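Local coordinates for protein phenylacetaldehyde dehydrogenase (Burkholderia cenocepacia, PDB 4O5H) that probably oxidises phenylacetaldehyde to phenylacetate with NAD+ as the electron acceptor, as a member of the aldehyde dehydrogenase family, at residues D299-G304 with D331-R336; L293-L298 with I446-L451; R322-S327 with V421-D426; E378-A383 with V402-A407. All coordinates share one frame; numbering follows the deposited sequence.

Interaction 1: residues D299-G304 with D331-R336; sequences DKAAQG and DGVIER
Arg336 and Asp299 join two helices through a salt bridge in which NE of Arg336 donates to OD1 of Asp299 over 2.7 Å. The two side chains cross at about a right angle. OD1 lies in the guanidinium plane; NE stands above the carboxylate plane of Asp299, and the bond is also somewhat bent at the hydrogen (146°). An extended chain from CG to NE brings the guanidinium to the acid, and CD of Arg336 also rests against OD1. The rotation of the guanidinium is fixed from its own helix: NH1 of Arg336 donates to the carbonyl O of Gly332 at 3.0 Å, again in the guanidinium plane. That oxygen also takes the helical bond from the backbone N of Arg336, the two donors reaching it from opposite faces of the carbonyl. Glu335 completes a salt-bridge network, but its OE1 is a long 4.0 Å from NH1 of Arg336 and well out of plane, so only charge acts there.

Beside the ion pair the packing is apolar and close. CB of Ala302 meets CB of Arg336 at 3.4 Å and also touches the carbonyl O of Val333. The same methyl faces CG1 of Val333 at 4.4 Å, while CG2 of Val333 reaches CB of Ala301. With alanines at the interface, the axes of the short segments come within 8.6 Å, crossing at -51°. Helices 298-310 and 330-343 flank strand 320-326 in the chain; Val333 also packs on Ile325 of that strand and on Leu298, and Ala302 continues the helix contact onto Val337.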
loop_
_atom_site.group_PDB
_atom_site.type_symbol
_atom_site.label_atom_id
_atom_site.label_comp_id
_atom_site.label_asym_id
_atom_site.label_seq_id
_atom_site.Cartn_x
_atom_site.Cartn_y
_atom_site.Cartn_z
ATOM N N ASP A 299 -4.397 -21.573 -35.374
ATOM C CA ASP A 299 -5.598 -20.744 -35.446
ATOM C C ASP A 299 -6.052 -20.271 -34.071
ATOM O O ASP A 299 -6.450 -19.126 -33.921
ATOM C CB ASP A 299 -6.726 -21.472 -36.144
ATOM C CG ASP A 299 -6.451 -21.667 -37.629
ATOM O OD1 ASP A 299 -5.934 -20.752 -38.295
ATOM O OD2 ASP A 299 -6.765 -22.739 -38.134
ATOM N N LYS A 300 -6.038 -21.156 -33.087
ATOM C CA LYS A 300 -6.361 -20.781 -31.709
ATOM C C LYS A 300 -5.422 -19.705 -31.201
ATOM O O LYS A 300 -5.849 -18.744 -30.504
ATOM C CB LYS A 300 -6.248 -21.990 -30.758
ATOM C CG LYS A 300 -6.208 -21.632 -29.240
ATOM C CD LYS A 300 -7.445 -21.942 -28.392
ATOM C CE LYS A 300 -7.129 -22.141 -26.904
ATOM N NZ LYS A 300 -6.370 -23.376 -26.564
ATOM N N ALA A 301 -4.145 -19.870 -31.484
ATOM C CA ALA A 301 -3.152 -18.905 -31.006
ATOM C C ALA A 301 -3.358 -17.564 -31.679
ATOM O O ALA A 301 -3.332 -16.516 -31.006
ATOM C CB ALA A 301 -1.742 -19.413 -31.240
ATOM N N ALA A 302 -3.628 -17.571 -32.974
ATOM C CA ALA A 302 -3.796 -16.322 -33.691
ATOM C C ALA A 302 -5.050 -15.595 -33.200
ATOM O O ALA A 302 -5.043 -14.385 -33.044
ATOM C CB ALA A 302 -3.885 -16.551 -35.189
ATOM N N GLN A 303 -6.121 -16.333 -32.973
ATOM C CA GLN A 303 -7.346 -15.717 -32.488
ATOM C C GLN A 303 -7.091 -15.144 -31.089
ATOM O O GLN A 303 -7.569 -14.082 -30.768
ATOM C CB GLN A 303 -8.484 -16.740 -32.485
ATOM C CG GLN A 303 -9.846 -16.145 -32.238
ATOM C CD GLN A 303 -10.285 -15.253 -33.387
ATOM O OE1 GLN A 303 -10.339 -15.690 -34.534
ATOM N NE2 GLN A 303 -10.524 -13.992 -33.098
ATOM N N GLY A 304 -6.315 -15.857 -30.282
ATOM C CA GLY A 304 -5.940 -15.419 -28.950
ATOM C C GLY A 304 -5.095 -14.164 -28.921
ATOM O O GLY A 304 -5.380 -13.245 -28.150
ATOM N N ASP A 331 5.583 -17.001 -38.456
ATOM C CA ASP A 331 5.007 -16.565 -39.738
ATOM C C ASP A 331 3.563 -16.982 -39.872
ATOM O O ASP A 331 2.721 -16.186 -40.250
ATOM C CB ASP A 331 5.802 -17.115 -40.928
ATOM C CG ASP A 331 7.201 -16.539 -41.009
ATOM O OD1 ASP A 331 7.441 -15.405 -40.547
ATOM O OD2 ASP A 331 8.062 -17.214 -41.535
ATOM N N GLY A 332 3.253 -18.218 -39.511
ATOM C CA GLY A 332 1.873 -18.692 -39.578
ATOM C C GLY A 332 0.935 -17.971 -38.612
ATOM O O GLY A 332 -0.200 -17.633 -38.964
ATOM N N VAL A 333 1.389 -17.735 -37.396
ATOM C CA VAL A 333 0.544 -17.017 -36.442
ATOM C C VAL A 333 0.292 -15.558 -36.895
ATOM O O VAL A 333 -0.848 -15.108 -36.965
ATOM C CB VAL A 333 1.122 -17.073 -35.032
ATOM C CG1 VAL A 333 0.313 -16.203 -34.082
ATOM C CG2 VAL A 333 1.112 -18.505 -34.515
ATOM N N ILE A 334 1.344 -14.846 -37.258
ATOM C CA ILE A 334 1.217 -13.463 -37.630
ATOM C C ILE A 334 0.402 -13.267 -38.922
ATOM O O ILE A 334 -0.413 -12.325 -39.037
ATOM C CB ILE A 334 2.609 -12.772 -37.680
ATOM C CG1 ILE A 334 2.522 -11.359 -37.192
ATOM C CG2 ILE A 334 3.160 -12.745 -39.094
ATOM C CD1 ILE A 334 2.181 -11.281 -35.712
ATOM N N GLU A 335 0.595 -14.147 -39.889
ATOM C CA GLU A 335 -0.199 -14.103 -41.101
ATOM C C GLU A 335 -1.674 -14.182 -40.726
ATOM O O GLU A 335 -2.475 -13.367 -41.170
ATOM C CB GLU A 335 0.228 -15.223 -41.992
ATOM C CG GLU A 335 -0.568 -15.439 -43.272
ATOM C CD GLU A 335 -0.523 -16.901 -43.749
ATOM O OE1 GLU A 335 -1.227 -17.809 -43.216
ATOM O OE2 GLU A 335 0.246 -17.144 -44.683
ATOM N N ARG A 336 -2.007 -15.115 -39.851
ATOM C CA ARG A 336 -3.385 -15.269 -39.403
ATOM C C ARG A 336 -3.896 -14.060 -38.609
ATOM O O ARG A 336 -5.038 -13.649 -38.792
ATOM C CB ARG A 336 -3.557 -16.534 -38.574
ATOM C CG ARG A 336 -3.460 -17.820 -39.381
ATOM C CD ARG A 336 -3.260 -18.994 -38.429
ATOM N NE ARG A 336 -3.387 -20.277 -39.094
ATOM C CZ ARG A 336 -2.439 -20.825 -39.841
ATOM N NH1 ARG A 336 -1.270 -20.208 -40.040
ATOM N NH2 ARG A 336 -2.652 -22.003 -40.408
#

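Interaction 2: residues L293-L298 with I446-L451; sequences LPDVDL and IWSNDL
Ser448 OG is gripped twice: it donates to OD1 of Asp295 at 2.7 Å and accepts from the backbone N of Asp450 at 3.0 Å, the second bond closing an ST turn. OG stands anti to its own backbone N (chi1 -177°), which brings it to the carboxylate. The other carboxylate oxygen, OD2 of Asp295, takes the backbone N-H of Asn449 at 2.9 Å in a nearly straight bond (167°). Both oxygens use their syn lone pairs, so the acid holds hydroxyl and amide side by side. Water 1 also donates to OD1 of Asp295 and, weakly, to OD2 of Asp450, whose OD1 caps the following helix at the N of Ala453.

Earlier in both segments, the N of Leu293 donates to the carbonyl O of Trp447 at 3.0 Å, and CG1 of Val296 presses on that same oxygen at 3.1 Å. CD1 of Leu293 lies against CB and OG of Ser448. The contact ties the type I turn 293-296, between strand 288-292 and helix 298-310, to the end of the neighbouring parallel strand 443-447. With two protein donors and a water directed at it, the Asp295 carboxylate is probably kept ionised, despite the Asp450 acid nearby.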
loop_
_atom_site.group_PDB
_atom_site.type_symbol
_atom_site.label_atom_id
_atom_site.label_comp_id
_atom_site.label_asym_id
_atom_site.label_seq_id
_atom_site.Cartn_x
_atom_site.Cartn_y
_atom_site.Cartn_z
ATOM N N LEU A 293 4.022 -20.376 -27.364
ATOM C CA LEU A 293 4.953 -21.507 -27.470
ATOM C C LEU A 293 4.677 -22.335 -28.728
ATOM O O LEU A 293 3.597 -22.250 -29.301
ATOM C CB LEU A 293 4.905 -22.362 -26.199
ATOM C CG LEU A 293 5.229 -21.624 -24.900
ATOM C CD1 LEU A 293 5.350 -22.580 -23.723
ATOM C CD2 LEU A 293 6.495 -20.773 -25.030
ATOM N N PRO A 294 5.683 -23.124 -29.188
ATOM C CA PRO A 294 5.572 -23.723 -30.517
ATOM C C PRO A 294 4.617 -24.898 -30.590
ATOM O O PRO A 294 4.354 -25.359 -31.677
ATOM C CB PRO A 294 7.001 -24.188 -30.828
ATOM C CG PRO A 294 7.666 -24.319 -29.515
ATOM C CD PRO A 294 7.023 -23.297 -28.616
ATOM N N ASP A 295 4.076 -25.364 -29.468
ATOM C CA ASP A 295 3.143 -26.487 -29.500
ATOM C C ASP A 295 1.688 -26.099 -29.781
ATOM O O ASP A 295 0.843 -26.984 -29.809
ATOM C CB ASP A 295 3.210 -27.290 -28.199
ATOM C CG ASP A 295 2.698 -26.481 -26.951
ATOM O OD1 ASP A 295 3.351 -25.494 -26.563
ATOM O OD2 ASP A 295 1.682 -26.904 -26.363
ATOM N N VAL A 296 1.371 -24.814 -29.948
ATOM C CA VAL A 296 -0.025 -24.390 -30.095
ATOM C C VAL A 296 -0.683 -24.778 -31.400
ATOM O O VAL A 296 -0.019 -24.983 -32.426
ATOM C CB VAL A 296 -0.206 -22.839 -29.996
ATOM C CG1 VAL A 296 0.151 -22.350 -28.608
ATOM C CG2 VAL A 296 0.607 -22.103 -31.041
ATOM N N ASP A 297 -2.001 -24.836 -31.365
ATOM C CA ASP A 297 -2.805 -24.797 -32.577
ATOM C C ASP A 297 -2.693 -23.381 -33.150
ATOM O O ASP A 297 -2.985 -22.406 -32.452
ATOM C CB ASP A 297 -4.264 -25.059 -32.236
ATOM C CG ASP A 297 -5.160 -25.001 -33.451
ATOM O OD1 ASP A 297 -5.392 -23.928 -34.026
ATOM O OD2 ASP A 297 -5.674 -26.051 -33.837
ATOM N N LEU A 298 -2.310 -23.266 -34.416
ATOM C CA LEU A 298 -2.018 -21.955 -35.003
ATOM C C LEU A 298 -3.226 -21.025 -35.076
ATOM O O LEU A 298 -3.105 -19.811 -34.844
ATOM C CB LEU A 298 -1.445 -22.116 -36.406
ATOM C CG LEU A 298 -0.131 -22.896 -36.567
ATOM C CD1 LEU A 298 0.302 -22.858 -38.023
ATOM C CD2 LEU A 298 0.967 -22.337 -35.700
ATOM N N ILE A 446 0.515 -16.730 -21.635
ATOM C CA ILE A 446 1.252 -17.819 -22.209
ATOM C C ILE A 446 0.259 -18.693 -22.968
ATOM O O ILE A 446 -0.808 -19.030 -22.421
ATOM C CB ILE A 446 1.867 -18.670 -21.102
ATOM C CG1 ILE A 446 2.794 -17.840 -20.219
ATOM C CG2 ILE A 446 2.625 -19.819 -21.715
ATOM C CD1 ILE A 446 3.100 -18.522 -18.898
ATOM N N TRP A 447 0.593 -19.063 -24.201
ATOM C CA TRP A 447 -0.269 -19.869 -25.053
ATOM C C TRP A 447 0.473 -21.176 -25.310
ATOM O O TRP A 447 1.478 -21.164 -26.019
ATOM C CB TRP A 447 -0.636 -19.102 -26.370
ATOM C CG TRP A 447 -1.491 -17.941 -25.985
ATOM C CD1 TRP A 447 -1.082 -16.814 -25.359
ATOM C CD2 TRP A 447 -2.918 -17.848 -26.100
ATOM N NE1 TRP A 447 -2.154 -15.998 -25.112
ATOM C CE2 TRP A 447 -3.293 -16.616 -25.548
ATOM C CE3 TRP A 447 -3.902 -18.681 -26.643
ATOM C CZ2 TRP A 447 -4.618 -16.193 -25.474
ATOM C CZ3 TRP A 447 -5.200 -18.268 -26.581
ATOM C CH2 TRP A 447 -5.552 -17.018 -25.996
ATOM N N SER A 448 -0.061 -22.281 -24.772
ATOM C CA SER A 448 0.555 -23.602 -24.804
ATOM C C SER A 448 -0.356 -24.621 -24.122
ATOM O O SER A 448 -1.301 -24.233 -23.410
ATOM C CB SER A 448 1.876 -23.576 -24.041
ATOM O OG SER A 448 2.547 -24.818 -24.111
ATOM N N ASN A 449 -0.103 -25.887 -24.378
ATOM C CA ASN A 449 -0.763 -26.992 -23.679
ATOM C C ASN A 449 0.298 -27.894 -23.008
ATOM O O ASN A 449 -0.011 -28.968 -22.519
ATOM C CB ASN A 449 -1.632 -27.810 -24.643
ATOM C CG ASN A 449 -2.557 -28.795 -23.925
ATOM O OD1 ASN A 449 -3.251 -28.439 -22.980
ATOM N ND2 ASN A 449 -2.528 -30.058 -24.361
ATOM N N ASP A 450 1.523 -27.369 -22.902
ATOM C CA ASP A 450 2.682 -28.065 -22.360
ATOM C C ASP A 450 2.776 -27.746 -20.841
ATOM O O ASP A 450 3.268 -26.707 -20.465
ATOM C CB ASP A 450 3.924 -27.530 -23.106
ATOM C CG ASP A 450 5.238 -28.206 -22.689
ATOM O OD1 ASP A 450 5.438 -28.703 -21.572
ATOM O OD2 ASP A 450 6.133 -28.174 -23.521
ATOM N N LEU A 451 2.346 -28.681 -20.009
ATOM C CA LEU A 451 2.290 -28.505 -18.560
ATOM C C LEU A 451 3.624 -28.079 -17.971
ATOM O O LEU A 451 3.678 -27.100 -17.247
ATOM C CB LEU A 451 1.854 -29.821 -17.864
ATOM C CG LEU A 451 1.857 -29.765 -16.319
ATOM C CD1 LEU A 451 0.515 -29.289 -15.819
ATOM C CD2 LEU A 451 2.153 -31.137 -15.725
HETATM O O HOH W 1 5.913 -25.780 -25.860
#

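Interaction 3: residues R322-S327 with V421-D426; sequences RAYIHS and VAMPFD
Tyr324 runs beside Met423 on one face of a parallel strand pair, the two side chains pointing the same way. Its CB lies 4.0 Å from CD2 of Phe425; CD1 passes CB of Met423, and CE1 meets the CE methyl at 3.6 Å. The bend of Met423 at chi3 (-77°) brings CE to the tyrosine, its sulfur lying obliquely to the ring in a Met-aromatic contact. At the tip, OH of Tyr324 accepts from NH1 of Arg322 at 2.8 Å and is also hydrogen-bonded to Gln406.

His326 and Phe425 continue this face. The imidazole turns its edge to the phenyl face in an offset T-shaped pair, planes 81° apart, and CA of His326 sits over the same ring, 3.8 Å from its centroid, as a CH-pi contact. On the reverse face CB of Ala323 meets CB of Ala422.

Five backbone bonds join strands 320-326 and 419-425. These are the middle strand of seven and its neighbour, in the helix-flanked, largely parallel core expected of an aldehyde dehydrogenase catalytic domain. Beyond them OG of Ser327 donates to OD1 of Asp426 at 2.7 Å. The guanidinium of Arg322 is buried but well satisfied, since NH1 also reaches the O of Leu434 and NH2 the carbonyls of Ala435 and Lys287. Its positive charge would probably polarise the tyrosine hydroxyl that it holds.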
loop_
_atom_site.group_PDB
_atom_site.type_symbol
_atom_site.label_atom_id
_atom_site.label_comp_id
_atom_site.label_asym_id
_atom_site.label_seq_id
_atom_site.Cartn_x
_atom_site.Cartn_y
_atom_site.Cartn_z
ATOM N N ARG A 322 2.386 -6.596 -26.774
ATOM C CA ARG A 322 3.602 -7.173 -27.341
ATOM C C ARG A 322 3.439 -8.666 -27.494
ATOM O O ARG A 322 3.288 -9.364 -26.499
ATOM C CB ARG A 322 4.813 -6.927 -26.431
ATOM C CG ARG A 322 5.141 -5.478 -26.197
ATOM C CD ARG A 322 6.357 -5.303 -25.307
ATOM N NE ARG A 322 6.108 -5.679 -23.934
ATOM C CZ ARG A 322 6.943 -6.341 -23.146
ATOM N NH1 ARG A 322 8.066 -6.884 -23.599
ATOM N NH2 ARG A 322 6.598 -6.562 -21.892
ATOM N N ALA A 323 3.530 -9.178 -28.730
ATOM C CA ALA A 323 3.426 -10.603 -28.938
ATOM C C ALA A 323 4.804 -11.157 -29.246
ATOM O O ALA A 323 5.481 -10.693 -30.153
ATOM C CB ALA A 323 2.454 -10.921 -30.046
ATOM N N TYR A 324 5.231 -12.131 -28.450
ATOM C CA TYR A 324 6.470 -12.842 -28.681
ATOM C C TYR A 324 6.079 -14.264 -29.044
ATOM O O TYR A 324 5.549 -15.012 -28.223
ATOM C CB TYR A 324 7.353 -12.779 -27.431
ATOM C CG TYR A 324 7.771 -11.369 -27.113
ATOM C CD1 TYR A 324 8.717 -10.713 -27.891
ATOM C CD2 TYR A 324 7.166 -10.655 -26.072
ATOM C CE1 TYR A 324 9.081 -9.404 -27.604
ATOM C CE2 TYR A 324 7.510 -9.361 -25.787
ATOM C CZ TYR A 324 8.459 -8.722 -26.550
ATOM O OH TYR A 324 8.798 -7.435 -26.285
ATOM N N ILE A 325 6.380 -14.648 -30.280
ATOM C CA ILE A 325 5.922 -15.909 -30.818
ATOM C C ILE A 325 7.113 -16.741 -31.280
ATOM O O ILE A 325 8.003 -16.237 -31.954
ATOM C CB ILE A 325 5.020 -15.683 -32.036
ATOM C CG1 ILE A 325 3.833 -14.807 -31.639
ATOM C CG2 ILE A 325 4.561 -17.006 -32.614
ATOM C CD1 ILE A 325 3.254 -14.046 -32.828
ATOM N N HIS A 326 7.137 -18.000 -30.856
ATOM C CA HIS A 326 8.252 -18.837 -31.145
ATOM C C HIS A 326 8.497 -18.857 -32.663
ATOM O O HIS A 326 7.560 -18.953 -33.452
ATOM C CB HIS A 326 8.014 -20.240 -30.584
ATOM C CG HIS A 326 9.220 -21.113 -30.660
ATOM N ND1 HIS A 326 9.627 -21.694 -31.834
ATOM C CD2 HIS A 326 10.137 -21.466 -29.731
ATOM C CE1 HIS A 326 10.732 -22.384 -31.634
ATOM N NE2 HIS A 326 11.063 -22.259 -30.365
ATOM N N SER A 327 9.768 -18.808 -33.042
ATOM C CA SER A 327 10.160 -18.726 -34.439
ATOM C C SER A 327 9.631 -19.868 -35.325
ATOM O O SER A 327 9.340 -19.644 -36.494
ATOM C CB SER A 327 11.695 -18.651 -34.558
ATOM O OG SER A 327 12.322 -19.749 -33.911
ATOM N N VAL A 421 2.600 -4.964 -31.455
ATOM C CA VAL A 421 3.943 -5.189 -31.978
ATOM C C VAL A 421 4.213 -6.683 -31.810
ATOM O O VAL A 421 3.864 -7.249 -30.777
ATOM C CB VAL A 421 5.017 -4.318 -31.307
ATOM C CG1 VAL A 421 4.718 -2.848 -31.544
ATOM C CG2 VAL A 421 5.136 -4.597 -29.796
ATOM N N ALA A 422 4.790 -7.320 -32.836
ATOM C CA ALA A 422 4.984 -8.758 -32.783
ATOM C C ALA A 422 6.381 -9.148 -33.253
ATOM O O ALA A 422 6.809 -8.736 -34.347
ATOM C CB ALA A 422 3.953 -9.444 -33.656
ATOM N N MET A 423 7.038 -9.990 -32.460
ATOM C CA MET A 423 8.435 -10.416 -32.699
ATOM C C MET A 423 8.639 -11.892 -32.391
ATOM O O MET A 423 7.941 -12.448 -31.550
ATOM C CB MET A 423 9.372 -9.592 -31.804
ATOM C CG MET A 423 9.491 -8.115 -32.211
ATOM S SD MET A 423 9.833 -7.002 -30.812
ATOM C CE MET A 423 8.214 -6.912 -30.088
ATOM N N PRO A 424 9.630 -12.522 -33.045
ATOM C CA PRO A 424 9.960 -13.905 -32.813
ATOM C C PRO A 424 10.918 -14.116 -31.652
ATOM O O PRO A 424 11.587 -13.197 -31.227
ATOM C CB PRO A 424 10.629 -14.311 -34.131
ATOM C CG PRO A 424 11.333 -13.058 -34.578
ATOM C CD PRO A 424 10.408 -11.942 -34.165
ATOM N N PHE A 425 10.961 -15.340 -31.137
ATOM C CA PHE A 425 12.005 -15.771 -30.232
ATOM C C PHE A 425 12.340 -17.214 -30.507
ATOM O O PHE A 425 11.496 -17.974 -30.971
ATOM C CB PHE A 425 11.605 -15.611 -28.766
ATOM C CG PHE A 425 10.538 -16.569 -28.310
ATOM C CD1 PHE A 425 10.874 -17.793 -27.768
ATOM C CD2 PHE A 425 9.182 -16.195 -28.337
ATOM C CE1 PHE A 425 9.899 -18.671 -27.343
ATOM C CE2 PHE A 425 8.194 -17.062 -27.885
ATOM C CZ PHE A 425 8.554 -18.310 -27.413
ATOM N N ASP A 426 13.583 -17.593 -30.188
ATOM C CA ASP A 426 14.071 -18.963 -30.441
ATOM C C ASP A 426 14.030 -19.856 -29.247
ATOM O O ASP A 426 13.961 -21.043 -29.414
ATOM C CB ASP A 426 15.501 -18.930 -30.972
ATOM C CG ASP A 426 15.575 -18.342 -32.359
ATOM O OD1 ASP A 426 14.572 -18.444 -33.116
ATOM O OD2 ASP A 426 16.611 -17.731 -32.675
#

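Interaction 4: residues E378-A383 with V402-A407; sequences EGARAA and VDTTQA
Arg381 and Val402 form a single antiparallel hydrogen-bonded pair at the edge of the seven-stranded sheet, where strand 381-384 is the outermost within the chain. The N of Arg381 donates to the O of Val402 at 3.0 Å, and the N of Val402 returns a bond to the O of Arg381 at 2.8 Å. Just before the pair, Gly379 ends helix 362-378 in a Schellman motif; its positive phi (113°) suits glycine and turns the chain from helix into strand. Asp403, also at positive phi, follows the pair on the other segment.

The side chain of Arg381 reaches across both Val402 and Asp403. Its CG sits between the backbone N and the carbonyl carbon (chi1 85°), and an extended chain carries the guanidinium onward. The CG2 methyl of Val402 lies over the centre of one guanidinium face, 3.6 Å from CZ of Arg381. NE of Arg381 makes a salt bridge with OD2 of Asp403 at 2.9 Å, but the bond is bent (133°) and comes from above the carboxylate plane.

Smaller contacts flank these: CB of Ala380 touches CG2 of Thr404 at 3.7 Å, and CB of Ala383 approaches CG1 of Val402. OE1 of Glu378 accepts from the N of Arg409. A bridge from its OE2 through water 2 is doubtful, being too short on the acid side, but the water donates soundly to the carbonyl O of Ala407 at 2.9 Å.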
loop_
_atom_site.group_PDB
_atom_site.type_symbol
_atom_site.label_atom_id
_atom_site.label_comp_id
_atom_site.label_asym_id
_atom_site.label_seq_id
_atom_site.Cartn_x
_atom_site.Cartn_y
_atom_site.Cartn_z
ATOM N N GLU A 378 10.816 4.621 -37.178
ATOM C CA GLU A 378 11.948 3.848 -36.663
ATOM C C GLU A 378 12.202 2.559 -37.425
ATOM O O GLU A 378 13.153 1.840 -37.108
ATOM C CB GLU A 378 11.761 3.544 -35.181
ATOM C CG GLU A 378 11.774 4.785 -34.308
ATOM C CD GLU A 378 11.833 4.444 -32.820
ATOM O OE1 GLU A 378 10.840 4.219 -32.181
ATOM O OE2 GLU A 378 12.944 4.368 -32.296
ATOM N N GLY A 379 11.388 2.262 -38.432
ATOM C CA GLY A 379 11.666 1.114 -39.316
ATOM C C GLY A 379 10.671 -0.030 -39.205
ATOM O O GLY A 379 10.827 -1.045 -39.866
ATOM N N ALA A 380 9.667 0.106 -38.361
ATOM C CA ALA A 380 8.633 -0.923 -38.241
ATOM C C ALA A 380 7.760 -0.874 -39.457
ATOM O O ALA A 380 7.668 0.168 -40.111
ATOM C CB ALA A 380 7.784 -0.679 -36.999
ATOM N N ARG A 381 7.120 -1.985 -39.769
ATOM C CA ARG A 381 6.159 -1.983 -40.840
ATOM C C ARG A 381 4.856 -2.625 -40.452
ATOM O O ARG A 381 4.815 -3.488 -39.568
ATOM C CB ARG A 381 6.728 -2.617 -42.101
ATOM C CG ARG A 381 6.632 -4.101 -42.201
ATOM C CD ARG A 381 7.309 -4.620 -43.471
ATOM N NE ARG A 381 7.628 -6.022 -43.230
ATOM C CZ ARG A 381 6.734 -7.006 -43.288
ATOM N NH1 ARG A 381 5.496 -6.762 -43.648
ATOM N NH2 ARG A 381 7.097 -8.251 -42.997
ATOM N N ALA A 382 3.793 -2.171 -41.114
ATOM C CA ALA A 382 2.451 -2.639 -40.806
ATOM C C ALA A 382 2.097 -3.886 -41.602
ATOM O O ALA A 382 2.064 -3.874 -42.822
ATOM C CB ALA A 382 1.448 -1.547 -41.094
ATOM N N ALA A 383 1.872 -4.981 -40.907
ATOM C CA ALA A 383 1.339 -6.175 -41.528
ATOM C C ALA A 383 -0.156 -6.026 -41.701
ATOM O O ALA A 383 -0.771 -6.747 -42.486
ATOM C CB ALA A 383 1.639 -7.392 -40.670
ATOM N N VAL A 402 5.251 -5.251 -37.426
ATOM C CA VAL A 402 6.342 -6.218 -37.390
ATOM C C VAL A 402 7.664 -5.534 -37.742
ATOM O O VAL A 402 7.692 -4.364 -38.073
ATOM C CB VAL A 402 6.098 -7.408 -38.332
ATOM C CG1 VAL A 402 4.829 -8.130 -37.927
ATOM C CG2 VAL A 402 6.033 -6.969 -39.788
ATOM N N ASP A 403 8.754 -6.280 -37.632
ATOM C CA ASP A 403 10.105 -5.756 -37.820
ATOM C C ASP A 403 10.396 -4.732 -36.760
ATOM O O ASP A 403 11.146 -3.775 -36.974
ATOM C CB ASP A 403 10.326 -5.136 -39.207
ATOM C CG ASP A 403 10.142 -6.129 -40.355
ATOM O OD1 ASP A 403 10.277 -7.336 -40.142
ATOM O OD2 ASP A 403 9.884 -5.659 -41.473
ATOM N N THR A 404 9.804 -4.928 -35.598
ATOM C CA THR A 404 10.057 -4.038 -34.464
ATOM C C THR A 404 11.214 -4.556 -33.635
ATOM O O THR A 404 11.581 -5.711 -33.739
ATOM C CB THR A 404 8.841 -3.941 -33.557
ATOM O OG1 THR A 404 8.413 -5.263 -33.201
ATOM C CG2 THR A 404 7.704 -3.211 -34.250
ATOM N N THR A 405 11.806 -3.690 -32.824
ATOM C CA THR A 405 12.865 -4.088 -31.880
ATOM C C THR A 405 12.549 -3.515 -30.492
ATOM O O THR A 405 11.762 -2.565 -30.366
ATOM C CB THR A 405 14.232 -3.517 -32.288
ATOM O OG1 THR A 405 14.160 -2.095 -32.196
ATOM C CG2 THR A 405 14.612 -3.924 -33.702
ATOM N N GLN A 406 13.215 -4.042 -29.469
ATOM C CA GLN A 406 12.965 -3.613 -28.095
ATOM C C GLN A 406 13.311 -2.149 -27.866
ATOM O O GLN A 406 12.797 -1.548 -26.934
ATOM C CB GLN A 406 13.722 -4.500 -27.085
ATOM C CG GLN A 406 13.296 -5.970 -27.115
ATOM C CD GLN A 406 11.865 -6.181 -26.637
ATOM O OE1 GLN A 406 10.985 -6.579 -27.413
ATOM N NE2 GLN A 406 11.620 -5.887 -25.350
ATOM N N ALA A 407 14.145 -1.568 -28.714
ATOM C CA ALA A 407 14.499 -0.160 -28.557
ATOM C C ALA A 407 13.429 0.810 -29.040
ATOM O O ALA A 407 13.506 1.995 -28.753
ATOM C CB ALA A 407 15.812 0.122 -29.305
HETATM O O HOH W 2 13.349 4.614 -29.914
#

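How the interactions relate
Interactions 2, 3 and 4 reach the same seven-stranded sheet, which probably belongs to the catalytic domain of the family, and interaction 1 joins two helices that pack beside it. CD1 of Ile334 meets CB of Ala422 at 3.3 Å, joining interactions 1 and 3, while CA of Gly304 lies 3.4 Å from CH2 of Trp447, joining 1 and 2. Pro294 of interaction 2 packs on His326 of interaction 3. CG of Met423 packs on OG1 of Thr404 at 3.2 Å, linking interactions 3 and 4. Interactions 2 and 4 stay about 14 Å apart at their nearest atoms. None of the four is known to form the active site or includes the sodium ligands Val51, Asp119 and Asp212.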